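Local coordinates for catalase (Pseudomonas syringae, PDB 1M7S) that breaks down hydrogen peroxide into water and oxygen with a haem cofactor, protecting the bacterial cell from peroxide, at the interface of chains A and B and the interface of chains A and C. Coordinates in Å, arbitrary orientation; residue numbers count along the deposited sequence, not the author numbering. Chains: chain A/B/C, Catalase.

Contact 1: the interface of chains A and B. Residues chain A 48-51, 137-138, 141-142, 145, 331, 335, 338; chain B 41-42, 44-45.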
# COMPACT_ATOMS: atom_id res chain seq x y z
N GLU A 48 -1.14 12.62 -1.83
CA GLU A 48 -0.60 13.81 -2.51
C GLU A 48 0.90 13.98 -2.20
O GLU A 48 1.40 13.41 -1.22
CB GLU A 48 -1.38 15.10 -2.17
CG GLU A 48 -1.08 15.64 -0.77
CD GLU A 48 -1.96 16.82 -0.34
OE1 GLU A 48 -2.99 17.18 -0.98
OE2 GLU A 48 -1.57 17.44 0.70
N ARG A 49 1.62 14.80 -2.97
CA ARG A 49 3.03 15.04 -2.67
C ARG A 49 3.11 15.67 -1.25
O ARG A 49 2.26 16.48 -0.87
CB ARG A 49 3.69 15.97 -3.66
CG ARG A 49 3.80 15.41 -5.11
CD ARG A 49 3.97 16.56 -6.07
NE ARG A 49 4.27 16.04 -7.46
CZ ARG A 49 3.38 15.39 -8.18
NH1 ARG A 49 2.11 15.20 -7.80
NH2 ARG A 49 3.80 14.98 -9.38
N VAL A 50 4.13 15.28 -0.49
CA VAL A 50 4.30 15.75 0.90
C VAL A 50 4.54 17.25 0.91
O VAL A 50 4.16 17.93 1.87
CB VAL A 50 5.41 14.93 1.59
CG1 VAL A 50 6.81 15.28 1.06
CG2 VAL A 50 5.43 15.20 3.10
N VAL A 51 5.11 17.81 -0.16
CA VAL A 51 5.23 19.22 -0.38
C VAL A 51 4.97 19.41 -1.93
O VAL A 51 5.16 18.42 -2.63
CB VAL A 51 6.53 19.94 -0.00
CG1 VAL A 51 6.72 20.04 1.54
CG2 VAL A 51 7.76 19.22 -0.57
N PHE A 137 15.15 19.76 6.79
CA PHE A 137 14.00 19.92 5.91
C PHE A 137 12.67 19.53 6.55
O PHE A 137 11.73 20.31 6.50
CB PHE A 137 14.21 19.21 4.54
CG PHE A 137 13.13 19.55 3.55
CD1 PHE A 137 13.12 20.79 2.96
CD2 PHE A 137 12.18 18.60 3.19
CE1 PHE A 137 12.13 21.12 2.03
CE2 PHE A 137 11.20 18.93 2.26
CZ PHE A 137 11.19 20.17 1.66
N PRO A 138 12.58 18.39 7.18
CA PRO A 138 11.36 17.95 7.84
C PRO A 138 10.95 18.95 8.91
O PRO A 138 9.80 19.32 8.97
CB PRO A 138 11.61 16.54 8.40
CG PRO A 138 12.67 16.11 7.37
CD PRO A 138 13.62 17.35 7.25
N VAL A 141 9.64 22.22 7.03
CA VAL A 141 8.28 22.02 6.48
C VAL A 141 7.29 21.95 7.64
O VAL A 141 6.23 22.57 7.54
CB VAL A 141 8.19 20.73 5.67
CG1 VAL A 141 6.77 20.42 5.23
CG2 VAL A 141 9.13 20.87 4.44
N HIS A 142 7.55 21.13 8.66
CA HIS A 142 6.57 21.06 9.77
C HIS A 142 6.29 22.43 10.36
O HIS A 142 5.10 22.73 10.68
CB HIS A 142 7.15 20.15 10.88
CG HIS A 142 7.15 18.69 10.49
ND1 HIS A 142 7.53 17.69 11.34
CD2 HIS A 142 6.77 18.08 9.34
CE1 HIS A 142 7.42 16.52 10.71
NE2 HIS A 142 6.93 16.73 9.50
N LYS A 145 4.06 24.44 7.67
CA LYS A 145 2.74 23.90 7.38
C LYS A 145 1.73 24.36 8.45
O LYS A 145 2.17 24.80 9.50
CB LYS A 145 2.82 22.37 7.50
CG LYS A 145 3.55 21.62 6.38
CD LYS A 145 2.53 21.32 5.28
CE LYS A 145 3.31 20.49 4.22
NZ LYS A 145 2.33 20.17 3.14
N SER A 331 15.85 11.92 -1.17
CA SER A 331 14.42 12.04 -0.79
C SER A 331 13.34 11.93 -1.85
O SER A 331 12.22 11.43 -1.58
CB SER A 331 14.29 13.41 -0.06
OG SER A 331 12.91 13.52 0.28
N THR A 335 10.47 9.15 -1.68
CA THR A 335 9.01 9.39 -1.53
C THR A 335 8.24 8.85 -2.74
O THR A 335 7.08 8.48 -2.63
CB THR A 335 8.75 10.89 -1.25
OG1 THR A 335 7.38 11.06 -0.80
CG2 THR A 335 8.81 11.71 -2.56
N TYR A 338 7.07 5.35 -2.47
CA TYR A 338 5.86 5.26 -1.66
C TYR A 338 4.62 5.83 -2.36
O TYR A 338 3.62 5.14 -2.42
CB TYR A 338 6.09 6.05 -0.35
CG TYR A 338 4.82 6.27 0.43
CD1 TYR A 338 4.18 5.16 1.01
CD2 TYR A 338 4.26 7.54 0.56
CE1 TYR A 338 3.01 5.33 1.75
CE2 TYR A 338 3.08 7.69 1.27
CZ TYR A 338 2.47 6.60 1.84
OH TYR A 338 1.29 6.75 2.54
N PHE B 41 9.37 11.41 6.92
CA PHE B 41 8.81 12.58 6.27
C PHE B 41 8.19 12.27 4.91
O PHE B 41 7.07 12.64 4.54
CB PHE B 41 9.97 13.61 6.05
CG PHE B 41 9.49 14.85 5.34
CD1 PHE B 41 8.70 15.78 5.97
CD2 PHE B 41 9.83 15.03 3.99
CE1 PHE B 41 8.23 16.92 5.28
CE2 PHE B 41 9.38 16.13 3.33
CZ PHE B 41 8.57 17.10 3.95
N ASP B 42 8.99 11.47 4.15
CA ASP B 42 8.62 11.06 2.82
C ASP B 42 7.37 10.17 2.80
O ASP B 42 6.78 10.03 1.72
CB ASP B 42 9.77 10.20 2.20
CG ASP B 42 11.01 10.98 1.84
OD1 ASP B 42 12.15 10.45 1.60
OD2 ASP B 42 10.86 12.21 1.79
N GLU B 44 4.53 10.67 5.23
CA GLU B 44 3.52 11.22 6.12
C GLU B 44 2.11 11.20 5.52
O GLU B 44 1.17 11.04 6.29
CB GLU B 44 3.79 12.72 6.44
CG GLU B 44 5.02 12.86 7.35
CD GLU B 44 5.28 14.30 7.76
OE1 GLU B 44 4.41 15.19 7.61
OE2 GLU B 44 6.38 14.54 8.33
N ARG B 45 2.02 11.39 4.20
CA ARG B 45 0.67 11.48 3.62
C ARG B 45 -0.02 10.17 3.29
O ARG B 45 0.64 9.20 2.92
CB ARG B 45 0.78 12.31 2.33
CG ARG B 45 1.50 13.65 2.59
CD ARG B 45 0.57 14.71 3.25
NE ARG B 45 1.48 15.88 3.44
CZ ARG B 45 2.17 16.21 4.49
NH1 ARG B 45 2.13 15.51 5.64
NH2 ARG B 45 3.00 17.28 4.42
O HOH W 1 1.01 17.72 1.18

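Contact 2: the interface of chains A and C. Residues chain A 319, 326, 329-330, 392; chain C 29-30, 32.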
# COMPACT_ATOMS: atom_id res chain seq x y z
N PRO A 319 25.42 15.86 -8.83
CA PRO A 319 25.20 16.71 -7.66
C PRO A 319 26.52 17.28 -7.12
O PRO A 319 27.59 16.64 -7.21
CB PRO A 319 24.57 15.81 -6.59
CG PRO A 319 25.02 14.45 -7.02
CD PRO A 319 25.34 14.42 -8.51
N GLN A 326 22.42 17.25 -1.47
CA GLN A 326 22.76 15.89 -1.14
C GLN A 326 21.54 15.15 -0.59
O GLN A 326 21.25 14.01 -0.99
CB GLN A 326 23.93 15.87 -0.13
CG GLN A 326 25.26 16.39 -0.73
CD GLN A 326 25.93 15.22 -1.45
OE1 GLN A 326 26.04 14.15 -0.91
NE2 GLN A 326 26.38 15.42 -2.71
N VAL A 329 19.01 14.29 -3.30
CA VAL A 329 19.31 13.12 -4.15
C VAL A 329 18.68 11.85 -3.61
O VAL A 329 18.27 10.96 -4.36
CB VAL A 329 20.85 12.99 -4.28
CG1 VAL A 329 21.26 11.74 -5.02
CG2 VAL A 329 21.29 14.23 -5.10
N PHE A 330 18.44 11.75 -2.33
CA PHE A 330 17.82 10.61 -1.69
C PHE A 330 16.28 10.76 -1.64
O PHE A 330 15.53 9.77 -1.91
CB PHE A 330 18.35 10.46 -0.22
CG PHE A 330 17.51 9.40 0.51
CD1 PHE A 330 17.68 8.07 0.20
CD2 PHE A 330 16.57 9.76 1.46
CE1 PHE A 330 16.91 7.09 0.82
CE2 PHE A 330 15.78 8.80 2.07
CZ PHE A 330 15.95 7.46 1.75
N TYR A 392 31.58 7.83 -12.27
CA TYR A 392 31.37 9.12 -11.61
C TYR A 392 32.66 9.93 -11.55
O TYR A 392 33.76 9.33 -11.51
CB TYR A 392 30.85 8.89 -10.19
CG TYR A 392 29.58 8.10 -9.95
CD1 TYR A 392 29.48 7.20 -8.89
CD2 TYR A 392 28.44 8.24 -10.72
CE1 TYR A 392 28.33 6.46 -8.61
CE2 TYR A 392 27.28 7.52 -10.49
CZ TYR A 392 27.23 6.63 -9.43
OH TYR A 392 26.05 5.92 -9.19
N LEU C 29 25.99 8.70 0.22
CA LEU C 29 24.55 8.75 -0.06
C LEU C 29 24.26 9.05 -1.53
O LEU C 29 23.25 8.53 -2.05
CB LEU C 29 23.92 9.87 0.80
CG LEU C 29 22.40 10.00 0.74
CD1 LEU C 29 21.71 8.67 1.21
CD2 LEU C 29 21.91 11.11 1.65
N GLN C 30 25.09 9.84 -2.23
CA GLN C 30 24.79 10.21 -3.60
C GLN C 30 25.00 9.11 -4.65
O GLN C 30 24.77 9.39 -5.85
CB GLN C 30 25.57 11.48 -4.01
CG GLN C 30 27.10 11.21 -4.10
CD GLN C 30 27.82 12.42 -4.68
OE1 GLN C 30 27.96 13.46 -4.08
NE2 GLN C 30 28.25 12.38 -5.94
N VAL C 32 23.51 7.00 -6.78
CA VAL C 32 22.13 6.71 -7.19
C VAL C 32 21.93 5.30 -7.73
O VAL C 32 20.82 4.78 -7.54
CB VAL C 32 21.66 7.78 -8.17
CG1 VAL C 32 21.71 9.15 -7.46
CG2 VAL C 32 22.55 7.81 -9.41
O HOH W 2 26.78 11.58 -0.90
O HOH W 3 29.27 14.46 -7.74

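Contact 1: the interface of chains A and B
The ring of B:Phe41 has the CG2 methyl of A:Val50 over one face, 4.0 Å from the ring centroid and offset toward the rim. A:Val141 CG1 lies at its edge, in plane. The CD2-CE2 edge of A:Phe137 comes over the other face, near CE2 and CZ of B:Phe41, with planes 83° apart. A:Pro138 CB and CG lie on that side too, nearer the root of the side chain. B:Phe41 CG is anti to the backbone N, and the ring plugs an apolar site made by helix 137-144 and A:Val50. The same A:Val50 methyl also covers one face of the B:Arg45 guanidinium, so it is wedged between two flat groups of chain B.

B:Arg45 bends at chi2 (-79°), which puts its guanidinium across A:Val50. Its NH2 gives a hydrogen bond of 2.9 Å to A:Val50 O, in the carbonyl plane and on a lone pair. Water 1 joins B:Arg45 NE, 3.0 Å away, to A:Glu48 OE2 and A:Arg49 O. A:Lys145 NZ reaches A:Val50 O from above the carbonyl plane. The two cationic tips meet there, and the shared acceptor may ease their repulsion. B:Arg45 NH1 makes a salt bridge with B:Glu44 OE1, which holds that carboxylate in place. The other oxygen, B:Glu44 OE2, uses its syn lone pair to take a bond of 2.5 Å from A:His142 NE2. They meet tip to tip: OE2 lies in the A:His142 ring plane at its edge, while the carboxylate plane is turned 46° from the ring. The nearby acid may favour a charged histidine.

Helix 323-339 grips the loop after helix 32-41 of chain B. A:Ser331 OG donates to the syn lone pair of B:Asp42 OD2. A:Thr335 OG1 donates to B:Asp42 O at 2.8 Å. This patch belongs to the two-fold subunit interface of the catalase tetramer, close to the haem active site. Further along the helix, the phenol A:Tyr338 OH donates to the backbone B:Arg45 O at 2.6 Å.

Contact 2: the interface of chains A and C
One bent and one extended glutamine bring their amides together. A:Gln326 has CG anti to its carbonyl carbon and bends at chi2 (-84°), which turns its amide out from helix 323-339 toward chain C. C:Gln30 has CG in the crowded position between the backbone N and the carbonyl carbon (chi1 68°). Beyond CG it runs extended, with chi2 at 173°, and carries its amide across to A:Gln326.

The side chains cross obliquely. A:Gln326 NE2 donates to C:Gln30 OE1 at 2.9 Å, and the bond is nearly straight. The acceptor lies in the amide plane of A:Gln326. The donor, however, stands above the carbonyl plane of C:Gln30 and is not on a lone pair.

Water fixes the other ends of both amides. Water 2 lies 2.7 Å from A:Gln326 OE1. It also sits 2.8 Å from the backbone C:Gln30 N, so it joins the side chain of one residue to the main chain of the other. Water 3 is 2.9 Å from C:Gln30 NE2 and also bonds to the carbonyl A:Pro319 O. Together these partners should settle which way round each amide lies. The ring carbon A:Pro319 CG rests beside the C:Gln30 amide.

Apolar contacts flank the polar pair. A:Val329 CG1 is anti to its backbone N and meets C:Val32 CG1 at 3.6 Å, with the two side chains crossing at about a right angle. The two methyls of C:Leu29 face A:Phe330 CB, with C:Leu29 CD1 at 4.1 Å from A:Phe330 CB. The leucine therefore touches the root of the phenylalanine side chain. The contact of A:Tyr392 with C:Val32 is looser.

The patch is a small part of a two-fold interface in the catalase tetramer. It docks the segment leading into helix 32-41 of chain C on helix 323-339 of chain A, and so helps hold the subunits together.

The centres of contact 1 and contact 2 lie about 19 Å apart. Helix 323-339 of chain A serves both, receiving chain C nearer its start and chain B further along. Its partners also match: contact 2 uses the start of helix 32-41 and the residues before it, and contact 1 uses its end and the loop beyond. Each subunit thus presents the two ends of one helix to different neighbours. Contact 1 is the nearer to the active site, centred about 8 Å from A:His52, against about 19 Å for contact 2. The structure alone does not show whether assembly affects the haem pocket.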